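Local coordinates for CYCLIN domain-containing protein (Chaetomium thermophilum, PDB 6Z3U), which probably acts as the cyclin H-type regulatory subunit of the CDK-activating kinase complex, controlling its cyclin-dependent serine/threonine kinase, at residues D105-D108 with E109-A112; R218-L221 with R222-L226; G143-E147 with G148-S152; K111-A114 with A115-K119. All coordinates share one frame; numbering follows the deposited sequence.

Interaction 1. Residues D105-D108 with E109-A112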
# COMPACT_ATOMS: atom_id res chain seq x y z
N ASP A 105 -8.64 7.26 19.06
CA ASP A 105 -7.68 6.19 19.33
C ASP A 105 -7.26 5.48 18.04
O ASP A 105 -7.18 4.25 17.97
CB ASP A 105 -8.24 5.19 20.34
CG ASP A 105 -7.17 4.36 21.02
OD1 ASP A 105 -6.05 4.26 20.47
OD2 ASP A 105 -7.44 3.81 22.10
N MET A 106 -7.01 6.26 16.99
CA MET A 106 -6.53 5.70 15.74
C MET A 106 -5.03 5.46 15.81
O MET A 106 -4.30 6.10 16.57
CB MET A 106 -6.86 6.62 14.57
CG MET A 106 -8.34 6.70 14.25
SD MET A 106 -8.65 7.86 12.90
CE MET A 106 -10.40 7.64 12.64
N SER A 107 -4.56 4.53 14.98
CA SER A 107 -3.14 4.20 14.95
C SER A 107 -2.33 5.38 14.43
O SER A 107 -2.83 6.23 13.69
CB SER A 107 -2.90 2.97 14.09
OG SER A 107 -3.51 3.11 12.82
N ASP A 108 -1.06 5.43 14.83
CA ASP A 108 -0.18 6.51 14.39
C ASP A 108 -0.04 6.52 12.88
O ASP A 108 0.03 7.59 12.26
CB ASP A 108 1.19 6.38 15.05
CG ASP A 108 1.17 6.74 16.53
OD1 ASP A 108 0.16 7.30 17.00
OD2 ASP A 108 2.18 6.46 17.22
N GLU A 109 0.02 5.35 12.25
CA GLU A 109 0.16 5.30 10.80
C GLU A 109 -1.08 5.84 10.11
O GLU A 109 -0.97 6.46 9.04
CB GLU A 109 0.44 3.87 10.34
CG GLU A 109 1.76 3.31 10.84
CD GLU A 109 2.57 2.67 9.74
OE1 GLU A 109 3.66 3.19 9.41
OE2 GLU A 109 2.12 1.64 9.19
N ILE A 110 -2.27 5.63 10.68
CA ILE A 110 -3.48 6.19 10.10
C ILE A 110 -3.47 7.71 10.21
O ILE A 110 -3.70 8.42 9.23
CB ILE A 110 -4.73 5.58 10.77
CG1 ILE A 110 -4.93 4.13 10.29
CG2 ILE A 110 -5.96 6.42 10.47
CD1 ILE A 110 -6.07 3.40 10.98
N LYS A 111 -3.21 8.22 11.41
CA LYS A 111 -3.15 9.67 11.61
C LYS A 111 -2.21 10.31 10.60
O LYS A 111 -2.58 11.28 9.92
CB LYS A 111 -2.68 9.98 13.03
CG LYS A 111 -3.58 9.46 14.13
CD LYS A 111 -2.96 9.71 15.50
CE LYS A 111 -3.83 9.15 16.61
NZ LYS A 111 -3.01 8.66 17.75
N ALA A 112 -0.99 9.79 10.49
CA ALA A 112 0.00 10.40 9.61
C ALA A 112 -0.44 10.34 8.16
O ALA A 112 -0.21 11.29 7.39
CB ALA A 112 1.35 9.71 9.79

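Interaction 2. Residues R218-L221 with R222-L226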
# COMPACT_ATOMS: atom_id res chain seq x y z
N ARG A 218 9.62 9.86 19.20
CA ARG A 218 8.33 9.40 18.70
C ARG A 218 7.27 10.49 18.82
O ARG A 218 6.48 10.70 17.89
CB ARG A 218 7.89 8.15 19.47
CG ARG A 218 6.70 7.45 18.84
CD ARG A 218 6.52 6.03 19.36
NE ARG A 218 6.41 6.00 20.82
CZ ARG A 218 7.13 5.21 21.62
NH1 ARG A 218 8.02 4.36 21.13
NH2 ARG A 218 6.94 5.28 22.93
N GLU A 219 7.23 11.20 19.95
CA GLU A 219 6.29 12.30 20.10
C GLU A 219 6.57 13.41 19.09
O GLU A 219 5.64 14.04 18.57
CB GLU A 219 6.34 12.86 21.52
CG GLU A 219 5.55 12.06 22.55
CD GLU A 219 4.08 11.91 22.20
OE1 GLU A 219 3.59 12.66 21.33
OE2 GLU A 219 3.41 11.03 22.79
N ILE A 220 7.84 13.67 18.80
CA ILE A 220 8.19 14.65 17.78
C ILE A 220 7.66 14.21 16.42
O ILE A 220 7.02 14.99 15.70
CB ILE A 220 9.72 14.87 17.74
CG1 ILE A 220 10.20 15.41 19.10
CG2 ILE A 220 10.08 15.82 16.61
CD1 ILE A 220 11.69 15.67 19.17
N LEU A 221 7.91 12.95 16.06
CA LEU A 221 7.45 12.46 14.77
C LEU A 221 5.93 12.49 14.68
O LEU A 221 5.37 12.67 13.59
CB LEU A 221 7.96 11.03 14.54
CG LEU A 221 9.47 10.87 14.29
CD1 LEU A 221 9.81 9.40 14.11
CD2 LEU A 221 9.93 11.68 13.09
N ARG A 222 5.25 12.32 15.81
CA ARG A 222 3.79 12.29 15.84
C ARG A 222 3.16 13.65 15.57
O ARG A 222 1.94 13.71 15.38
CB ARG A 222 3.31 11.77 17.19
CG ARG A 222 3.35 10.25 17.33
CD ARG A 222 3.51 9.82 18.78
NE ARG A 222 3.28 8.39 18.94
CZ ARG A 222 2.77 7.82 20.03
NH1 ARG A 222 2.60 6.51 20.08
NH2 ARG A 222 2.43 8.57 21.08
N PHE A 223 3.93 14.74 15.57
CA PHE A 223 3.34 16.06 15.42
C PHE A 223 4.16 16.96 14.50
O PHE A 223 3.63 17.53 13.55
CB PHE A 223 3.18 16.73 16.79
CG PHE A 223 2.40 18.01 16.76
CD1 PHE A 223 1.02 17.98 16.86
CD2 PHE A 223 3.03 19.23 16.62
CE1 PHE A 223 0.28 19.14 16.83
CE2 PHE A 223 2.30 20.40 16.59
CZ PHE A 223 0.92 20.36 16.69
N SER A 224 5.46 17.09 14.79
CA SER A 224 6.27 18.10 14.11
C SER A 224 6.28 17.95 12.60
O SER A 224 6.03 18.95 11.90
CB SER A 224 7.70 18.06 14.68
OG SER A 224 7.81 18.85 15.85
N PRO A 225 6.56 16.78 12.02
CA PRO A 225 6.64 16.69 10.55
C PRO A 225 5.30 16.59 9.86
O PRO A 225 5.25 16.69 8.63
CB PRO A 225 7.48 15.42 10.34
CG PRO A 225 7.08 14.54 11.48
CD PRO A 225 6.79 15.47 12.65
N LEU A 226 4.21 16.40 10.61
CA LEU A 226 2.87 16.36 10.04
C LEU A 226 2.25 17.75 9.92
O LEU A 226 1.41 17.97 9.05
CB LEU A 226 1.97 15.47 10.89
CG LEU A 226 2.49 14.06 11.14
CD1 LEU A 226 1.53 13.29 12.04
CD2 LEU A 226 2.72 13.31 9.84

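Interaction 3. Residues G143-E147 with G148-S152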
# COMPACT_ATOMS: atom_id res chain seq x y z
N GLY A 143 -7.88 7.77 5.04
CA GLY A 143 -6.62 7.33 5.61
C GLY A 143 -6.72 5.94 6.22
O GLY A 143 -5.78 5.15 6.13
N CYS A 144 -7.85 5.64 6.86
CA CYS A 144 -8.07 4.29 7.36
C CYS A 144 -7.98 3.27 6.24
O CYS A 144 -7.21 2.30 6.31
CB CYS A 144 -9.44 4.20 8.04
SG CYS A 144 -9.57 5.07 9.63
N LYS A 145 -8.75 3.49 5.17
CA LYS A 145 -8.75 2.55 4.05
C LYS A 145 -7.35 2.37 3.49
O LYS A 145 -6.91 1.25 3.23
CB LYS A 145 -9.71 3.05 2.97
CG LYS A 145 -11.17 3.11 3.41
CD LYS A 145 -12.08 3.50 2.25
CE LYS A 145 -13.53 3.23 2.58
NZ LYS A 145 -14.45 3.65 1.48
N ALA A 146 -6.63 3.48 3.30
CA ALA A 146 -5.28 3.40 2.74
C ALA A 146 -4.34 2.59 3.62
O ALA A 146 -3.32 2.10 3.13
CB ALA A 146 -4.72 4.81 2.55
N GLU A 147 -4.67 2.43 4.91
CA GLU A 147 -3.83 1.67 5.84
C GLU A 147 -4.46 0.34 6.22
O GLU A 147 -4.07 -0.26 7.23
CB GLU A 147 -3.55 2.51 7.08
CG GLU A 147 -2.72 3.75 6.81
CD GLU A 147 -1.31 3.42 6.34
OE1 GLU A 147 -0.80 2.35 6.72
OE2 GLU A 147 -0.73 4.23 5.59
N GLY A 148 -5.42 -0.14 5.44
CA GLY A 148 -5.99 -1.46 5.65
C GLY A 148 -7.15 -1.52 6.60
O GLY A 148 -7.61 -2.62 6.93
N ALA A 149 -7.65 -0.38 7.07
CA ALA A 149 -8.81 -0.32 7.96
C ALA A 149 -10.00 0.20 7.16
O ALA A 149 -10.01 1.37 6.76
CB ALA A 149 -8.52 0.56 9.17
N PHE A 150 -10.99 -0.66 6.95
CA PHE A 150 -12.17 -0.34 6.15
C PHE A 150 -13.39 -0.38 7.07
O PHE A 150 -14.13 -1.38 7.10
CB PHE A 150 -12.32 -1.31 4.97
CG PHE A 150 -11.18 -1.25 4.01
CD1 PHE A 150 -11.19 -0.35 2.95
CD2 PHE A 150 -10.08 -2.09 4.15
CE1 PHE A 150 -10.13 -0.30 2.06
CE2 PHE A 150 -9.03 -2.03 3.27
CZ PHE A 150 -9.05 -1.13 2.22
N PRO A 151 -13.62 0.68 7.83
CA PRO A 151 -14.77 0.70 8.75
C PRO A 151 -16.06 1.03 8.02
O PRO A 151 -16.07 1.47 6.87
CB PRO A 151 -14.40 1.80 9.74
CG PRO A 151 -13.58 2.75 8.92
CD PRO A 151 -12.81 1.91 7.94
N SER A 152 -17.17 0.81 8.71
CA SER A 152 -18.48 1.17 8.19
C SER A 152 -18.67 2.67 8.36
O SER A 152 -18.42 3.23 9.43
CB SER A 152 -19.58 0.41 8.91
OG SER A 152 -20.85 0.65 8.32

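Interaction 4. Residues K111-A114 with A115-K119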
# COMPACT_ATOMS: atom_id res chain seq x y z
N LYS A 111 -3.21 8.22 11.41
CA LYS A 111 -3.15 9.67 11.61
C LYS A 111 -2.21 10.31 10.60
O LYS A 111 -2.58 11.28 9.92
CB LYS A 111 -2.68 9.98 13.03
CG LYS A 111 -3.58 9.46 14.13
CD LYS A 111 -2.96 9.71 15.50
CE LYS A 111 -3.83 9.15 16.61
NZ LYS A 111 -3.01 8.66 17.75
N ALA A 112 -0.99 9.79 10.49
CA ALA A 112 0.00 10.40 9.61
C ALA A 112 -0.44 10.34 8.16
O ALA A 112 -0.21 11.29 7.39
CB ALA A 112 1.35 9.71 9.79
N THR A 113 -1.08 9.24 7.75
CA THR A 113 -1.56 9.14 6.38
C THR A 113 -2.73 10.08 6.12
O THR A 113 -2.77 10.75 5.08
CB THR A 113 -1.97 7.70 6.08
OG1 THR A 113 -0.81 6.86 6.07
CG2 THR A 113 -2.67 7.61 4.73
N ALA A 114 -3.68 10.15 7.05
CA ALA A 114 -4.80 11.07 6.90
C ALA A 114 -4.32 12.51 6.83
O ALA A 114 -4.78 13.29 5.98
CB ALA A 114 -5.79 10.88 8.05
N ALA A 115 -3.41 12.89 7.72
CA ALA A 115 -2.88 14.25 7.69
C ALA A 115 -2.17 14.54 6.38
O ALA A 115 -2.34 15.62 5.80
CB ALA A 115 -1.92 14.46 8.87
N THR A 116 -1.37 13.59 5.88
CA THR A 116 -0.65 13.80 4.63
C THR A 116 -1.61 13.94 3.46
O THR A 116 -1.42 14.81 2.59
CB THR A 116 0.33 12.65 4.39
OG1 THR A 116 1.26 12.58 5.47
CG2 THR A 116 1.08 12.86 3.08
N PHE A 117 -2.65 13.10 3.40
CA PHE A 117 -3.68 13.27 2.38
C PHE A 117 -4.30 14.67 2.46
O PHE A 117 -4.58 15.29 1.43
CB PHE A 117 -4.77 12.21 2.53
CG PHE A 117 -4.35 10.82 2.12
CD1 PHE A 117 -3.15 10.60 1.47
CD2 PHE A 117 -5.18 9.74 2.37
CE1 PHE A 117 -2.77 9.32 1.09
CE2 PHE A 117 -4.81 8.46 1.99
CZ PHE A 117 -3.61 8.25 1.35
N PHE A 118 -4.52 15.16 3.67
CA PHE A 118 -5.10 16.50 3.83
C PHE A 118 -4.16 17.56 3.27
O PHE A 118 -4.59 18.44 2.51
CB PHE A 118 -5.41 16.75 5.31
CG PHE A 118 -6.13 18.04 5.56
CD1 PHE A 118 -7.51 18.11 5.45
CD2 PHE A 118 -5.44 19.18 5.94
CE1 PHE A 118 -8.18 19.29 5.68
CE2 PHE A 118 -6.11 20.37 6.18
CZ PHE A 118 -7.48 20.42 6.05
N LYS A 119 -2.87 17.49 3.62
CA LYS A 119 -1.92 18.47 3.11
C LYS A 119 -1.76 18.36 1.60
O LYS A 119 -1.65 19.37 0.90
CB LYS A 119 -0.56 18.29 3.79
CG LYS A 119 -0.54 18.58 5.28
CD LYS A 119 0.85 18.38 5.86
CE LYS A 119 1.63 19.69 5.94
NZ LYS A 119 0.91 20.76 6.68

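Interaction 1. Residues D105-D108 with E109-A112
The backbone of Ser107 and Asp108 opens helix 108-124: Lys111 N donates to Ser107 O at 3.1 Å with a nearly straight N-H...O angle of 175°, and Ala112 N follows onto Asp108 O at 3.0 Å. Lys111 lies back over this first turn. Its chain runs out extended as far as CE and bends only at the last torsion (chi4 147°), which leaves NZ near two acceptors of the preceding residues. One is Met106 O, a weak hydrogen bond of 3.1 Å; the other is Asp108 OD1, a long salt bridge of 3.5 Å. The stronger partners of these charges lie beyond the turn, Asp102 for Lys111 and Arg222 for Asp108. On the apolar side Met106 crosses Ile110 at about a right angle, Met106 SD standing 3.9 Å from Ile110 CG2, and both side chains pack on Cys144 of helix 132-146. Ser107 OG is directed at CG1 and CD1 of Ile110, since its chi1 of 51° sets it between the backbone N and the carbonyl carbon. Asp105, with positive phi, is the C-prime residue of a Schellman motif ending helix 83-103; with Ser107 at the N-cap position, the segment is a short link between two successive helices of the cyclin fold.

Interaction 2. Residues R218-L221 with R222-L226
Arg222 folds back over the last turn of helix 207-221, at the corner where the chain passes into the short helix 224-227 of the C-terminal cyclin domain. Its CB lies 3.4 Å from Arg218 O, the carbonyl to which Arg222 N donates. CG and CD pass the same oxygen, and CD also comes within 3.8 Å of Glu219 OE1. The chain stays extended to NE, which sits 3.5 Å from Arg218 CG but has its salt-bridge partner in Asp108. CZ and NH1 run beside the outer part of Arg218, whose NE stands over one face of the Arg222 guanidinium, displaced toward the rim. The two arginines point the same way with their guanidinium planes 53° apart, and the carboxylate of Asp108 offers a counter-charge to one of them. At the tip, Arg222 NH2 makes a weak hydrogen bond of 3.2 Å to Glu219 OE2, part of a salt bridge. That oxygen is near the guanidinium plane at its edge, although the carboxylate is turned 89° against it; Glu219 OE1 is held by Arg337. Past the corner, Pro225 sets CD 3.3 Å from Leu221 O, while its CG faces Leu221 CD2. Ile220 O takes two amides: Ser224 N at 2.8 Å, nearly along the C=O axis, and Phe223 N at 3.1 Å, above the carbonyl plane.

Interaction 3. Residues G143-E147 with G148-S152
Cys144 O is gripped by two amides, Ala149 N at 2.8 Å and Glu147 N at 2.9 Å, which arrive from opposite faces of its carbonyl plane. One residue further along, Gly148 N donates to Lys145 O at 3.0 Å, again from well above the carbonyl plane. This pairing of Ala149 N with Cys144 O and Gly148 N with Lys145 O is a Schellman motif that ends helix 132-146, Gly148 being its C-prime residue; the phi of 88° there is one that glycine accepts readily. The chain then doubles back along the helix end. Phe150 lays its ring across Lys145 at about a right angle, with Lys145 CA over one face in a CH-pi contact, 4.1 Å from the centroid and 25° off the ring normal. Lys145 CB and CG follow the rim, CB reaching Phe150 CE1 and CG reaching CD1, each at 3.5 Å. Extended beyond CG, Lys145 carries NZ past the ring to a salt bridge with Glu172 and to Asp132 O and Met134 O of the kinase chain, an arrangement consistent with the lysine-glutamate pair of the cyclin box. On another side of the turn, Cys144 CB packs against Ala149 CB at 3.9 Å and Pro151 CD at 4.1 Å.

Interaction 4. Residues K111-A114 with A115-K119
Thr113 overlaps the ring of Phe117 one turn further along helix 108-124: CG2 stands over the face, 3.8 Å from the ring centroid and 23° off the normal, a CH-pi contact. The nearest ring atoms are CZ and CE2, each 3.6 Å from Thr113 CG2. The two side chains lie side by side and point the same way. With chi1 at -68°, Thr113 puts the methyl anti to the backbone N and OG1 anti to the carbonyl carbon, so that one branch covers the ring while the other is left for polar partners. These are His187, Glu147 and the carbonyl of Glu109, which together satisfy a buried hydroxyl. The helix belongs to the first cyclin domain and is packed on both of its chain neighbours: Ala115 and Phe118 meet helix 83-103, while Thr113, Ala114, Phe117 and Phe118 meet helix 132-146. Its backbone bonds are regular, Phe117 N to Thr113 O being 2.9 Å and close to straight at 171°. Thr113 O also lies over a face of the Phe117 ring, off-centre, at 3.4 Å from CG. Thr116 turns its hydroxyl back into the helix. OG1 donates to Ala112 O at 2.7 Å while Thr116 N reaches the same oxygen at 3.0 Å, the two donors coming from opposite faces of the carbonyl plane and fixing the hydroxyl's rotation. Phe118 instead swings its ring away from residues 111-114, CG anti to the backbone N, and meets Tyr122 edge-to-face.

Overall arrangement
Interactions 1 and 4 lie on one helix, 108-124, with centres 9 Å apart and Lys111 and Ala112 in common. Interaction 3, at the end of the next helix, meets both: Cys144 SG packs 3.9 Å from Ile110 CG2, and Glu147 OE2 makes a probable hydrogen bond of 2.7 Å to Thr113 OG1. Interaction 2, in the C-terminal cyclin range, joins this group from another direction through the salt bridge of Asp108 OD2 to Arg222 NE, 2.8 Å, and through Leu226 CD2 against Ala112 CB. Interactions 2 and 3 do not touch, their centres being about 22 Å apart. The kinase chain meets interaction 3 extensively and Ser107 of interaction 1.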